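Local coordinates for protein trichothecene 15-O-acetyltransferase TRI3 (Fusarium sporotrichioides, PDB 3FOT) that transfers an acetyl group to the 15-oxygen of trichothecene intermediates, a step in the biosynthesis of sesquiterpene mycotoxins such as T-2 toxin, at residues 186-190 with 354-358; 195-199 with 442-447; 268-273 with 495-499; 312-316 with 385-390; 361-366 with 392-397. The contacts are given in a common frame with arbitrary orientation. Residues are numbered along the deposited sequence.

In the fold
Contact 1 holds the HXXXD motif of this BAHD-superfamily acyltransferase and is the one closest to the substrate site: the side chain of Gln358 lies about 5 Å, at nearest atoms, from that of His414, which binds 15-deacetylcalonectrin. Contact 2 continues from it along helix 191-205, its centre about 15 Å away, and the two touch where Trp189 CH2 packs 3.6 Å from Phe197 CG. Strand 358-365 leads from contact 1 to contact 5, whose centre is about 11 Å from that of contact 4; both use helix 379-401, and Ala312 N meets Ile393 CD1 at 3.4 Å. Contact 3 is more remote, its nearest atoms about 7 Å from contact 4 and about 17 Å from contact 1.

Contact 1: 186-190 with 354-358; sequences HLFWD and YAMCQ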
# COMPACT_ATOMS: atom_id res chain seq x y z
N HIS A 186 -5.22 -4.52 5.88
CA HIS A 186 -4.06 -3.63 5.97
C HIS A 186 -3.38 -3.73 7.34
O HIS A 186 -2.26 -3.28 7.48
CB HIS A 186 -4.49 -2.19 5.70
CG HIS A 186 -3.37 -1.27 5.31
ND1 HIS A 186 -3.56 -0.20 4.47
CD2 HIS A 186 -2.05 -1.29 5.61
CE1 HIS A 186 -2.42 0.45 4.32
NE2 HIS A 186 -1.48 -0.19 5.00
N LEU A 187 -4.05 -4.30 8.35
CA LEU A 187 -3.41 -4.36 9.68
C LEU A 187 -2.03 -5.05 9.62
O LEU A 187 -1.12 -4.67 10.34
CB LEU A 187 -4.33 -5.10 10.69
CG LEU A 187 -3.86 -5.20 12.13
CD1 LEU A 187 -3.44 -3.81 12.71
CD2 LEU A 187 -4.99 -5.84 12.97
N PHE A 188 -1.90 -6.08 8.77
CA PHE A 188 -0.76 -7.01 8.89
C PHE A 188 0.42 -6.69 7.96
O PHE A 188 1.45 -7.41 7.94
CB PHE A 188 -1.24 -8.46 8.65
CG PHE A 188 -2.45 -8.83 9.47
CD1 PHE A 188 -2.37 -8.98 10.85
CD2 PHE A 188 -3.68 -8.98 8.87
CE1 PHE A 188 -3.53 -9.30 11.59
CE2 PHE A 188 -4.82 -9.30 9.59
CZ PHE A 188 -4.75 -9.45 10.95
N TRP A 189 0.26 -5.60 7.21
CA TRP A 189 1.24 -5.22 6.19
C TRP A 189 1.26 -3.73 5.97
O TRP A 189 0.27 -3.06 6.18
CB TRP A 189 0.82 -5.78 4.82
CG TRP A 189 0.24 -7.16 4.78
CD1 TRP A 189 -1.09 -7.50 4.89
CD2 TRP A 189 0.95 -8.38 4.56
NE1 TRP A 189 -1.24 -8.86 4.75
CE2 TRP A 189 -0.00 -9.42 4.55
CE3 TRP A 189 2.32 -8.70 4.37
CZ2 TRP A 189 0.35 -10.76 4.35
CZ3 TRP A 189 2.66 -10.04 4.18
CH2 TRP A 189 1.69 -11.05 4.17
N ASP A 190 2.36 -3.21 5.43
CA ASP A 190 2.19 -1.98 4.67
C ASP A 190 2.25 -2.32 3.18
O ASP A 190 2.40 -3.50 2.82
CB ASP A 190 3.19 -0.88 5.07
CG ASP A 190 4.62 -1.32 4.99
OD1 ASP A 190 4.92 -2.33 4.32
OD2 ASP A 190 5.47 -0.60 5.56
N TYR A 354 8.13 -7.37 6.83
CA TYR A 354 6.84 -7.48 6.12
C TYR A 354 5.68 -6.81 6.82
O TYR A 354 4.69 -6.44 6.18
CB TYR A 354 6.50 -8.97 5.88
CG TYR A 354 7.32 -9.57 4.75
CD1 TYR A 354 8.70 -9.75 4.89
CD2 TYR A 354 6.71 -9.94 3.55
CE1 TYR A 354 9.45 -10.27 3.86
CE2 TYR A 354 7.46 -10.50 2.51
CZ TYR A 354 8.83 -10.65 2.67
OH TYR A 354 9.60 -11.18 1.66
N ALA A 355 5.76 -6.65 8.14
CA ALA A 355 4.72 -5.92 8.88
C ALA A 355 4.81 -4.42 8.54
O ALA A 355 5.77 -3.99 7.88
CB ALA A 355 4.87 -6.15 10.40
N MET A 356 3.81 -3.65 8.96
CA MET A 356 3.79 -2.19 8.76
C MET A 356 5.09 -1.60 9.28
O MET A 356 5.50 -1.89 10.39
CB MET A 356 2.64 -1.58 9.56
CG MET A 356 2.48 -0.11 9.41
SD MET A 356 1.32 0.30 8.10
CE MET A 356 -0.21 -0.41 8.73
N CYS A 357 5.71 -0.75 8.47
CA CYS A 357 6.88 -0.02 8.94
C CYS A 357 6.83 1.35 8.27
O CYS A 357 7.45 1.58 7.24
CB CYS A 357 8.19 -0.75 8.63
SG CYS A 357 9.60 0.17 9.40
N GLN A 358 6.02 2.22 8.87
CA GLN A 358 5.72 3.53 8.29
C GLN A 358 5.99 4.63 9.28
O GLN A 358 5.88 4.44 10.49
CB GLN A 358 4.25 3.62 7.87
CG GLN A 358 3.90 2.60 6.76
CD GLN A 358 4.40 3.07 5.41
OE1 GLN A 358 4.07 4.18 4.98
NE2 GLN A 358 5.21 2.23 4.73
O HOH W 1 1.65 -4.98 10.57
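Tyr354 opens the second segment beside the HXXXD sequence, His186 to Asp190, that marks BAHD acyltransferases. The edge of the Tyr354 ring meets the Trp189 indole, CD2 to CZ3 at 4.1 Å, and its carbonyl O lies 3.7 Å from Trp189 CA. Ala355 then passes beside the 186-190 backbone, its CA 3.7 Å from Phe188 O. At Met356 the two segments are bridged by water 1, which donates to Leu187 O (2.8 Å) and accepts from Met356 N (3.0 Å). The Met356 thioether folds back to the motif, with SD 3.8 Å from Asp190 CB and CE 3.7 Å from both His186 CD2 and Trp189 O. Cys357 and Gln358 then grip one carboxylate oxygen: Cys357 N donates to Asp190 OD2 at 2.9 Å and Gln358 NE2 to the same OD2 at 3.0 Å. Arg342 adds a salt bridge to OD2, while OD1 caps the next helix through Gly193 N. So engaged, the motif aspartate looks structural, as in BAHD relatives, where the motif histidine serves as general base. His186 ND1 is hydrogen-bonded to Tyr51 O and NE2, weakly, to a bound glycerol, probably from the crystallisation liquor. Helix 36-41 packs on Met356, strand 53-61 on His186 and Trp189, helix 191-205 starts directly after Asp190, and strand 358-365 leaves from Gln358.

Contact 2: 195-199 with 442-447; sequences RKFVG and NERFIP
This is a helix-to-loop packing contact: one turn of helix 191-205, residues 195-199 (Gly199 N to Arg195 O 3.0 Å), lies against the link 442-447 between strands 435-441 and 449-452. The link begins as a 3-10 turn, with Phe445 N and Ile446 N each donating to Asn442 O at 3.0 Å, then extends through Ile446 and Pro447. CA atoms approach to 4.7 Å at Lys196-Phe445 and 4.0 Å at Gly199-Ile446. Gly199 permits this closeness: a CB there would clash with Phe445 O, which receives a CA-H...O contact from Gly199 CA (3.3 Å). The strands belong to different mixed sheets, so the link crosses between the two halves of the BAHD fold, alongside the helix that follows the HXXXD motif. Phe445 (chi1 m) points at the helix, Phe445 CE2 over one face of the Arg195 guanidinium (m, t, m), 3.8 Å from Arg195 CZ, and Phe445 CD1 3.5 Å from Lys196 CG. Arg195 NH1 bonds to Asp439 O, and Phe467 adds a cation-pi contact. Ile446 (m, t) sets CD1 4.0 Å from Val198 CG1 and CG1 3.4 Å from Arg195 O. Water 2 sits 2.8 Å from Lys196 O and 2.9 Å from Phe445 O.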
# COMPACT_ATOMS: atom_id res chain seq x y z
N ARG A 195 3.38 -6.14 -1.19
CA ARG A 195 3.98 -6.40 -2.51
C ARG A 195 5.15 -7.38 -2.45
O ARG A 195 5.30 -8.22 -3.35
CB ARG A 195 4.40 -5.11 -3.19
CG ARG A 195 3.17 -4.32 -3.60
CD ARG A 195 3.55 -3.00 -4.20
NE ARG A 195 3.96 -2.04 -3.18
CZ ARG A 195 4.64 -0.94 -3.44
NH1 ARG A 195 5.02 -0.67 -4.69
NH2 ARG A 195 4.99 -0.13 -2.44
N LYS A 196 5.99 -7.28 -1.42
CA LYS A 196 7.09 -8.24 -1.25
C LYS A 196 6.49 -9.66 -1.16
O LYS A 196 7.00 -10.60 -1.74
CB LYS A 196 7.90 -7.95 0.02
CG LYS A 196 8.87 -6.75 -0.15
CD LYS A 196 9.51 -6.29 1.18
CE LYS A 196 10.47 -7.33 1.77
NZ LYS A 196 11.71 -7.58 0.95
N PHE A 197 5.39 -9.78 -0.44
CA PHE A 197 4.78 -11.10 -0.27
C PHE A 197 4.19 -11.63 -1.59
O PHE A 197 4.31 -12.83 -1.89
CB PHE A 197 3.71 -11.05 0.84
CG PHE A 197 3.22 -12.40 1.23
CD1 PHE A 197 3.92 -13.18 2.15
CD2 PHE A 197 2.05 -12.91 0.65
CE1 PHE A 197 3.46 -14.47 2.51
CE2 PHE A 197 1.56 -14.15 1.01
CZ PHE A 197 2.26 -14.94 1.95
N VAL A 198 3.59 -10.76 -2.40
CA VAL A 198 3.13 -11.15 -3.76
C VAL A 198 4.36 -11.68 -4.55
O VAL A 198 4.29 -12.74 -5.19
CB VAL A 198 2.48 -9.96 -4.48
CG1 VAL A 198 2.23 -10.27 -5.96
CG2 VAL A 198 1.14 -9.61 -3.77
N GLY A 199 5.47 -10.95 -4.48
CA GLY A 199 6.71 -11.37 -5.15
C GLY A 199 7.15 -12.75 -4.71
O GLY A 199 7.58 -13.60 -5.53
N ASN A 442 7.81 -1.10 -8.75
CA ASN A 442 7.31 -2.41 -8.37
C ASN A 442 8.32 -3.53 -8.61
O ASN A 442 8.19 -4.60 -8.03
CB ASN A 442 5.97 -2.71 -9.05
CG ASN A 442 4.80 -2.05 -8.36
OD1 ASN A 442 3.95 -1.38 -8.99
ND2 ASN A 442 4.71 -2.26 -7.07
N GLU A 443 9.35 -3.27 -9.44
CA GLU A 443 10.41 -4.26 -9.68
C GLU A 443 11.23 -4.57 -8.42
O GLU A 443 11.90 -5.62 -8.35
CB GLU A 443 11.33 -3.80 -10.82
CG GLU A 443 10.76 -4.13 -12.21
CD GLU A 443 9.84 -3.05 -12.79
OE1 GLU A 443 9.46 -2.08 -12.08
OE2 GLU A 443 9.52 -3.17 -14.00
N ARG A 444 11.21 -3.65 -7.46
CA ARG A 444 11.85 -3.88 -6.18
C ARG A 444 11.30 -5.12 -5.51
O ARG A 444 12.00 -5.77 -4.76
CB ARG A 444 11.68 -2.67 -5.25
CG ARG A 444 12.32 -1.38 -5.75
CD ARG A 444 12.24 -0.31 -4.66
NE ARG A 444 10.88 0.20 -4.55
CZ ARG A 444 10.36 0.83 -3.49
NH1 ARG A 444 11.08 1.00 -2.38
NH2 ARG A 444 9.10 1.23 -3.54
N PHE A 445 10.03 -5.44 -5.78
CA PHE A 445 9.32 -6.44 -4.99
C PHE A 445 8.74 -7.62 -5.75
O PHE A 445 8.59 -8.69 -5.17
CB PHE A 445 8.16 -5.75 -4.27
CG PHE A 445 8.56 -4.48 -3.58
CD1 PHE A 445 9.60 -4.48 -2.67
CD2 PHE A 445 7.91 -3.29 -3.87
CE1 PHE A 445 9.99 -3.31 -2.02
CE2 PHE A 445 8.29 -2.10 -3.23
CZ PHE A 445 9.33 -2.12 -2.30
N ILE A 446 8.39 -7.42 -7.02
CA ILE A 446 7.60 -8.43 -7.78
C ILE A 446 8.36 -8.72 -9.07
O ILE A 446 8.80 -7.80 -9.74
CB ILE A 446 6.18 -7.90 -8.08
CG1 ILE A 446 5.44 -7.69 -6.75
CG2 ILE A 446 5.40 -8.83 -9.02
CD1 ILE A 446 4.15 -6.89 -6.88
N PRO A 447 8.50 -10.01 -9.43
CA PRO A 447 9.23 -10.31 -10.65
C PRO A 447 8.44 -10.06 -11.94
O PRO A 447 7.21 -10.09 -11.95
CB PRO A 447 9.54 -11.81 -10.53
CG PRO A 447 8.42 -12.36 -9.68
CD PRO A 447 8.01 -11.23 -8.74
O HOH W 2 9.55 -10.16 -2.92

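Contact 3: 268-273 with 495-499; sequences MKFQPG and DANYT
One asparagine ties two loops together by both its backbone and its side chain: Asn497 O accepts from Gln271 N (3.0 Å), while Asn497 ND2 donates to Gln271 O (2.8 Å) and Gly273 O (3.1 Å). The loops flank the four-stranded mixed sheet of the BAHD fold: segment 268-273 leads into strand 277-283, while segment 495-499 leaves the antiparallel neighbour of that strand, 486-494. Both lack regular structure; 268-272 is extended, and CA atoms pair at Gln271-Asn497 (4.5 Å) and Gly273-Ala496 (5.4 Å). Gly273 has phi 132°, psi -174°, angles that call for glycine. Asn497 is m at chi1, and its CA also gives a CA-H...O contact to Gln271 O (3.1 Å). Tyr498, chi1 m, turns its ring back against 268-270: Met268 SD makes a Met-aromatic contact at 3.7 Å from Tyr498 CE1, and Phe270 CB lies 3.6 Å from Tyr498 CZ. Tyr498 OH is hydrogen-bonded to Pro474 O. Thr499 N-caps helix 500-516, with Glu502 bonding back to Thr499 N, as in a capping box. Water 3 donates to Pro272 O and Ala496 O, each at 2.6 Å.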
# COMPACT_ATOMS: atom_id res chain seq x y z
N MET A 268 -9.84 21.37 -1.27
CA MET A 268 -10.80 20.91 -2.26
C MET A 268 -12.17 20.63 -1.65
O MET A 268 -12.29 19.89 -0.68
CB MET A 268 -10.30 19.67 -2.95
CG MET A 268 -11.25 19.14 -3.98
SD MET A 268 -10.50 17.81 -4.91
CE MET A 268 -9.27 18.74 -5.89
N LYS A 269 -13.21 21.20 -2.25
CA LYS A 269 -14.56 20.93 -1.77
C LYS A 269 -14.97 19.48 -2.04
O LYS A 269 -14.61 18.91 -3.07
CB LYS A 269 -15.55 21.89 -2.43
CG LYS A 269 -15.43 23.30 -1.91
CD LYS A 269 -16.42 24.24 -2.59
CE LYS A 269 -16.09 25.70 -2.27
NZ LYS A 269 -15.89 25.90 -0.80
N PHE A 270 -15.72 18.90 -1.10
CA PHE A 270 -16.29 17.57 -1.27
C PHE A 270 -17.72 17.56 -0.74
O PHE A 270 -18.12 18.44 0.02
CB PHE A 270 -15.44 16.48 -0.62
CG PHE A 270 -15.43 16.52 0.88
CD1 PHE A 270 -16.43 15.87 1.62
CD2 PHE A 270 -14.39 17.16 1.56
CE1 PHE A 270 -16.42 15.91 3.02
CE2 PHE A 270 -14.37 17.21 2.95
CZ PHE A 270 -15.38 16.58 3.68
N GLN A 271 -18.47 16.55 -1.15
CA GLN A 271 -19.85 16.43 -0.68
C GLN A 271 -19.84 15.44 0.46
O GLN A 271 -19.23 14.40 0.35
CB GLN A 271 -20.77 15.98 -1.83
CG GLN A 271 -20.60 16.90 -3.03
CD GLN A 271 -21.60 16.68 -4.12
OE1 GLN A 271 -21.29 16.07 -5.15
NE2 GLN A 271 -22.81 17.18 -3.92
N PRO A 272 -20.49 15.79 1.59
CA PRO A 272 -20.42 14.93 2.76
C PRO A 272 -21.13 13.59 2.57
O PRO A 272 -22.04 13.47 1.76
CB PRO A 272 -21.16 15.73 3.84
CG PRO A 272 -22.06 16.61 3.10
CD PRO A 272 -21.33 16.98 1.84
N GLY A 273 -20.71 12.60 3.36
CA GLY A 273 -21.34 11.29 3.36
C GLY A 273 -20.33 10.17 3.27
O GLY A 273 -19.12 10.40 3.30
N ASP A 495 -17.05 7.44 -3.33
CA ASP A 495 -18.02 7.99 -4.29
C ASP A 495 -19.21 8.74 -3.69
O ASP A 495 -20.04 9.27 -4.45
CB ASP A 495 -18.45 6.99 -5.36
CG ASP A 495 -19.38 5.90 -4.84
OD1 ASP A 495 -19.80 5.94 -3.67
OD2 ASP A 495 -19.71 4.99 -5.64
N ALA A 496 -19.28 8.81 -2.37
CA ALA A 496 -20.19 9.73 -1.70
C ALA A 496 -19.68 11.17 -1.82
O ALA A 496 -20.47 12.12 -1.80
CB ALA A 496 -20.32 9.37 -0.25
N ASN A 497 -18.36 11.31 -1.94
CA ASN A 497 -17.71 12.62 -1.75
C ASN A 497 -17.35 13.35 -3.05
O ASN A 497 -17.24 14.59 -3.06
CB ASN A 497 -16.46 12.47 -0.87
CG ASN A 497 -16.74 11.74 0.43
OD1 ASN A 497 -16.00 10.83 0.80
ND2 ASN A 497 -17.83 12.12 1.12
N TYR A 498 -17.16 12.58 -4.12
CA TYR A 498 -16.83 13.12 -5.43
C TYR A 498 -17.54 12.34 -6.52
O TYR A 498 -17.89 11.18 -6.36
CB TYR A 498 -15.32 13.00 -5.70
CG TYR A 498 -14.49 13.67 -4.65
CD1 TYR A 498 -14.12 15.02 -4.78
CD2 TYR A 498 -14.07 12.96 -3.53
CE1 TYR A 498 -13.34 15.63 -3.81
CE2 TYR A 498 -13.29 13.57 -2.55
CZ TYR A 498 -12.93 14.90 -2.70
OH TYR A 498 -12.17 15.52 -1.73
N THR A 499 -17.73 13.00 -7.65
CA THR A 499 -18.16 12.29 -8.85
C THR A 499 -16.93 11.72 -9.56
O THR A 499 -15.81 12.24 -9.38
CB THR A 499 -18.92 13.20 -9.83
OG1 THR A 499 -18.05 14.21 -10.35
CG2 THR A 499 -20.10 13.88 -9.13
O HOH W 3 -22.69 12.42 -0.52

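Contact 4: 312-316 with 385-390; sequences AAIVL and ALESAC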
# COMPACT_ATOMS: atom_id res chain seq x y z
N ALA A 312 4.27 18.03 -6.76
CA ALA A 312 4.22 19.37 -7.32
C ALA A 312 2.98 19.56 -8.23
O ALA A 312 2.25 20.56 -8.12
CB ALA A 312 5.51 19.65 -8.09
N ALA A 313 2.76 18.60 -9.12
CA ALA A 313 1.68 18.67 -10.09
C ALA A 313 0.30 18.60 -9.39
O ALA A 313 -0.67 19.28 -9.79
CB ALA A 313 1.84 17.54 -11.11
N ILE A 314 0.24 17.81 -8.32
CA ILE A 314 -0.95 17.74 -7.47
C ILE A 314 -1.33 19.12 -6.94
O ILE A 314 -2.50 19.53 -6.99
CB ILE A 314 -0.73 16.71 -6.33
CG1 ILE A 314 -0.83 15.30 -6.95
CG2 ILE A 314 -1.74 16.92 -5.18
CD1 ILE A 314 -0.30 14.17 -6.03
N VAL A 315 -0.32 19.83 -6.43
CA VAL A 315 -0.49 21.18 -5.89
C VAL A 315 -0.88 22.18 -6.97
O VAL A 315 -1.87 22.91 -6.81
CB VAL A 315 0.74 21.60 -5.06
CG1 VAL A 315 0.67 23.08 -4.66
CG2 VAL A 315 0.76 20.74 -3.79
N LEU A 316 -0.17 22.17 -8.10
CA LEU A 316 -0.55 23.07 -9.21
C LEU A 316 -1.96 22.79 -9.72
O LEU A 316 -2.72 23.73 -10.03
CB LEU A 316 0.46 23.01 -10.38
CG LEU A 316 1.62 24.04 -10.33
CD1 LEU A 316 2.41 23.98 -9.04
CD2 LEU A 316 2.57 23.87 -11.51
N ALA A 385 7.28 26.96 -12.14
CA ALA A 385 6.36 26.73 -11.03
C ALA A 385 6.56 25.30 -10.48
O ALA A 385 6.67 25.09 -9.26
CB ALA A 385 4.91 26.95 -11.48
N LEU A 386 6.60 24.32 -11.38
CA LEU A 386 6.84 22.93 -10.95
C LEU A 386 8.18 22.78 -10.25
O LEU A 386 8.26 22.11 -9.22
CB LEU A 386 6.73 21.97 -12.14
CG LEU A 386 5.31 21.78 -12.65
CD1 LEU A 386 5.38 21.29 -14.10
CD2 LEU A 386 4.53 20.78 -11.76
N GLU A 387 9.23 23.40 -10.81
CA GLU A 387 10.56 23.36 -10.20
C GLU A 387 10.55 23.96 -8.79
O GLU A 387 11.11 23.38 -7.85
CB GLU A 387 11.60 24.06 -11.08
CG GLU A 387 11.96 23.28 -12.33
CD GLU A 387 13.17 23.82 -13.06
OE1 GLU A 387 13.32 23.52 -14.25
OE2 GLU A 387 13.98 24.52 -12.44
N SER A 388 9.89 25.10 -8.63
CA SER A 388 9.79 25.78 -7.32
C SER A 388 9.14 24.86 -6.30
O SER A 388 9.63 24.67 -5.18
CB SER A 388 8.94 27.05 -7.47
OG SER A 388 8.79 27.75 -6.24
N ALA A 389 7.99 24.30 -6.70
CA ALA A 389 7.25 23.40 -5.83
C ALA A 389 8.09 22.17 -5.46
O ALA A 389 8.16 21.81 -4.29
CB ALA A 389 5.96 23.01 -6.46
N CYS A 390 8.75 21.55 -6.45
CA CYS A 390 9.65 20.40 -6.17
C CYS A 390 10.73 20.74 -5.15
O CYS A 390 11.04 19.93 -4.29
CB CYS A 390 10.33 19.89 -7.43
SG CYS A 390 9.22 19.03 -8.57
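Leu316, Ala312 and Leu386 bury the most surface here, about 60 Å² each, where two helices cross with their N-to-C directions 118° apart and their axes 9.3 Å from each other at closest. Leu316 and Ala312, one turn apart, both point at the other helix. Leu316 reaches across with CD2, 3.6 Å from Leu386 CG and 3.9 Å from Ala385 CB, while its CD1 stands 4.5 Å from Ala389 CB. Ala312 brings no more than a methyl, yet it fills a notch: its CB lies 3.8 Å from both Ala389 CB and Cys390 SG, and 4.0 Å from Leu386 CD2. With alanine on both sides, the CA atoms of Ala312 and Ala389 come to 5.3 Å. From the second helix Leu386 CD2 lies 3.9 Å from Ala313 N and 4.3 Å from Ala313 CB. No hydrogen bond crosses the interface; apolar packing joins helix 306-321 to helix 379-401, away from the substrate site. Leu309, a turn earlier on helix 306-321, extends the contact to Leu386 and Cys390, Val373 touches Leu316 and Ala385, helix 500-516 packs through Ile510, Phe513 and Met514 on Ala313, and Val315 packs on Ile365 of strand 358-365.

Contact 5: 361-366 with 392-397; sequences AVVRIE and NIKKSY
Helix 379-401 lies along the edge of strand 358-365, and small residues set how close it comes. Segments 361-365 and 392-397 run roughly antiparallel, 147° between N-to-C directions, with axes 6.9 Å apart at closest. CA atoms pair at Ala361-Tyr397 (6.3 Å), Val363-Ser396 (5.2 Å) and Ile365-Asn392 (5.7 Å). Ser396 is the short side chain at the tightest point, its CB 3.6 Å from Val362 O and 3.8 Å from Val363 CA. Ser396 OG (chi1 m) accepts from Arg364 N (2.9 Å) and donates to Asn392 O one turn back (2.9 Å). Ala361, Val363 and Ile365 bond by backbone to strand 333-340, so Arg364 N faces outward on the two-stranded antiparallel sheet, where a helix side chain takes the place of a further strand. Val363 (t) wedges between two helix residues: CG1 is 4.1 Å from Ile393 CG1, CG2 3.6 Å from Tyr397 CE1. Ile393 in turn fills the hollow between Val363 and Ile365, its CG1 3.8 Å from Ile365 CD1. The Tyr397 ring (chi1 m) occupies room left by the methyl of Ala361, CD2 to CB 3.7 Å, and its OH bonds to Thr337. Asn392 CB rests 3.9 Å from Ile365 CG1.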
# COMPACT_ATOMS: atom_id res chain seq x y z
N ALA A 361 6.00 12.58 7.66
CA ALA A 361 6.70 13.83 7.37
C ALA A 361 5.64 14.87 7.03
O ALA A 361 4.48 14.52 6.81
CB ALA A 361 7.68 13.68 6.17
N VAL A 362 6.01 16.15 7.01
CA VAL A 362 5.04 17.17 6.66
C VAL A 362 5.60 17.94 5.47
O VAL A 362 6.67 18.56 5.56
CB VAL A 362 4.71 18.14 7.84
CG1 VAL A 362 3.69 19.17 7.40
CG2 VAL A 362 4.18 17.38 9.05
N VAL A 363 4.91 17.83 4.35
CA VAL A 363 5.21 18.64 3.16
C VAL A 363 4.63 20.05 3.36
O VAL A 363 3.47 20.19 3.74
CB VAL A 363 4.61 17.98 1.90
CG1 VAL A 363 4.75 18.88 0.66
CG2 VAL A 363 5.28 16.65 1.68
N ARG A 364 5.43 21.07 3.07
CA ARG A 364 5.02 22.45 3.19
C ARG A 364 5.42 23.23 1.96
O ARG A 364 6.58 23.18 1.54
CB ARG A 364 5.66 23.10 4.41
CG ARG A 364 5.21 22.56 5.73
CD ARG A 364 5.96 23.26 6.87
NE ARG A 364 6.14 24.69 6.60
CZ ARG A 364 5.33 25.66 7.01
NH1 ARG A 364 4.25 25.39 7.74
NH2 ARG A 364 5.60 26.92 6.69
N ILE A 365 4.46 23.93 1.36
CA ILE A 365 4.76 24.81 0.23
C ILE A 365 4.11 26.16 0.54
O ILE A 365 2.89 26.24 0.67
CB ILE A 365 4.26 24.26 -1.13
CG1 ILE A 365 4.82 22.85 -1.42
CG2 ILE A 365 4.57 25.27 -2.27
CD1 ILE A 365 4.04 22.05 -2.44
N GLU A 366 4.94 27.20 0.71
CA GLU A 366 4.45 28.55 0.92
C GLU A 366 4.48 29.29 -0.41
O GLU A 366 4.95 28.76 -1.42
CB GLU A 366 5.33 29.31 1.93
CG GLU A 366 5.61 28.61 3.26
CD GLU A 366 6.66 29.35 4.07
OE1 GLU A 366 7.38 28.71 4.85
OE2 GLU A 366 6.78 30.60 3.91
N ASN A 392 10.65 23.09 -2.80
CA ASN A 392 9.89 23.21 -1.54
C ASN A 392 9.57 21.83 -0.95
O ASN A 392 9.75 21.57 0.25
CB ASN A 392 8.55 23.95 -1.75
CG ASN A 392 8.68 25.49 -1.72
OD1 ASN A 392 8.46 26.10 -0.69
ND2 ASN A 392 8.97 26.10 -2.86
N ILE A 393 9.08 20.93 -1.80
CA ILE A 393 8.77 19.56 -1.38
C ILE A 393 10.00 18.82 -0.85
O ILE A 393 9.97 18.25 0.25
CB ILE A 393 8.10 18.76 -2.53
CG1 ILE A 393 6.74 19.38 -2.86
CG2 ILE A 393 7.92 17.23 -2.18
CD1 ILE A 393 6.32 19.18 -4.32
N LYS A 394 11.09 18.83 -1.62
CA LYS A 394 12.29 18.11 -1.21
C LYS A 394 12.85 18.69 0.08
O LYS A 394 13.24 17.93 0.97
CB LYS A 394 13.33 18.13 -2.32
CG LYS A 394 14.65 17.47 -1.95
CD LYS A 394 15.58 17.43 -3.13
CE LYS A 394 16.87 16.69 -2.82
NZ LYS A 394 16.62 15.31 -2.29
N LYS A 395 12.87 20.02 0.19
CA LYS A 395 13.35 20.71 1.39
C LYS A 395 12.52 20.32 2.62
O LYS A 395 13.10 20.04 3.68
CB LYS A 395 13.38 22.23 1.17
CG LYS A 395 13.56 23.08 2.43
N SER A 396 11.19 20.29 2.47
CA SER A 396 10.27 19.80 3.51
C SER A 396 10.63 18.41 3.99
O SER A 396 10.73 18.17 5.20
CB SER A 396 8.82 19.75 2.99
OG SER A 396 8.30 21.01 2.70
N TYR A 397 10.76 17.48 3.06
CA TYR A 397 11.06 16.10 3.40
C TYR A 397 12.35 16.03 4.21
O TYR A 397 12.40 15.35 5.24
CB TYR A 397 11.09 15.21 2.16
CG TYR A 397 9.72 14.67 1.82
CD1 TYR A 397 9.06 15.03 0.65
CD2 TYR A 397 9.06 13.81 2.70
CE1 TYR A 397 7.79 14.52 0.35
CE2 TYR A 397 7.80 13.30 2.42
CZ TYR A 397 7.17 13.67 1.25
OH TYR A 397 5.92 13.15 1.01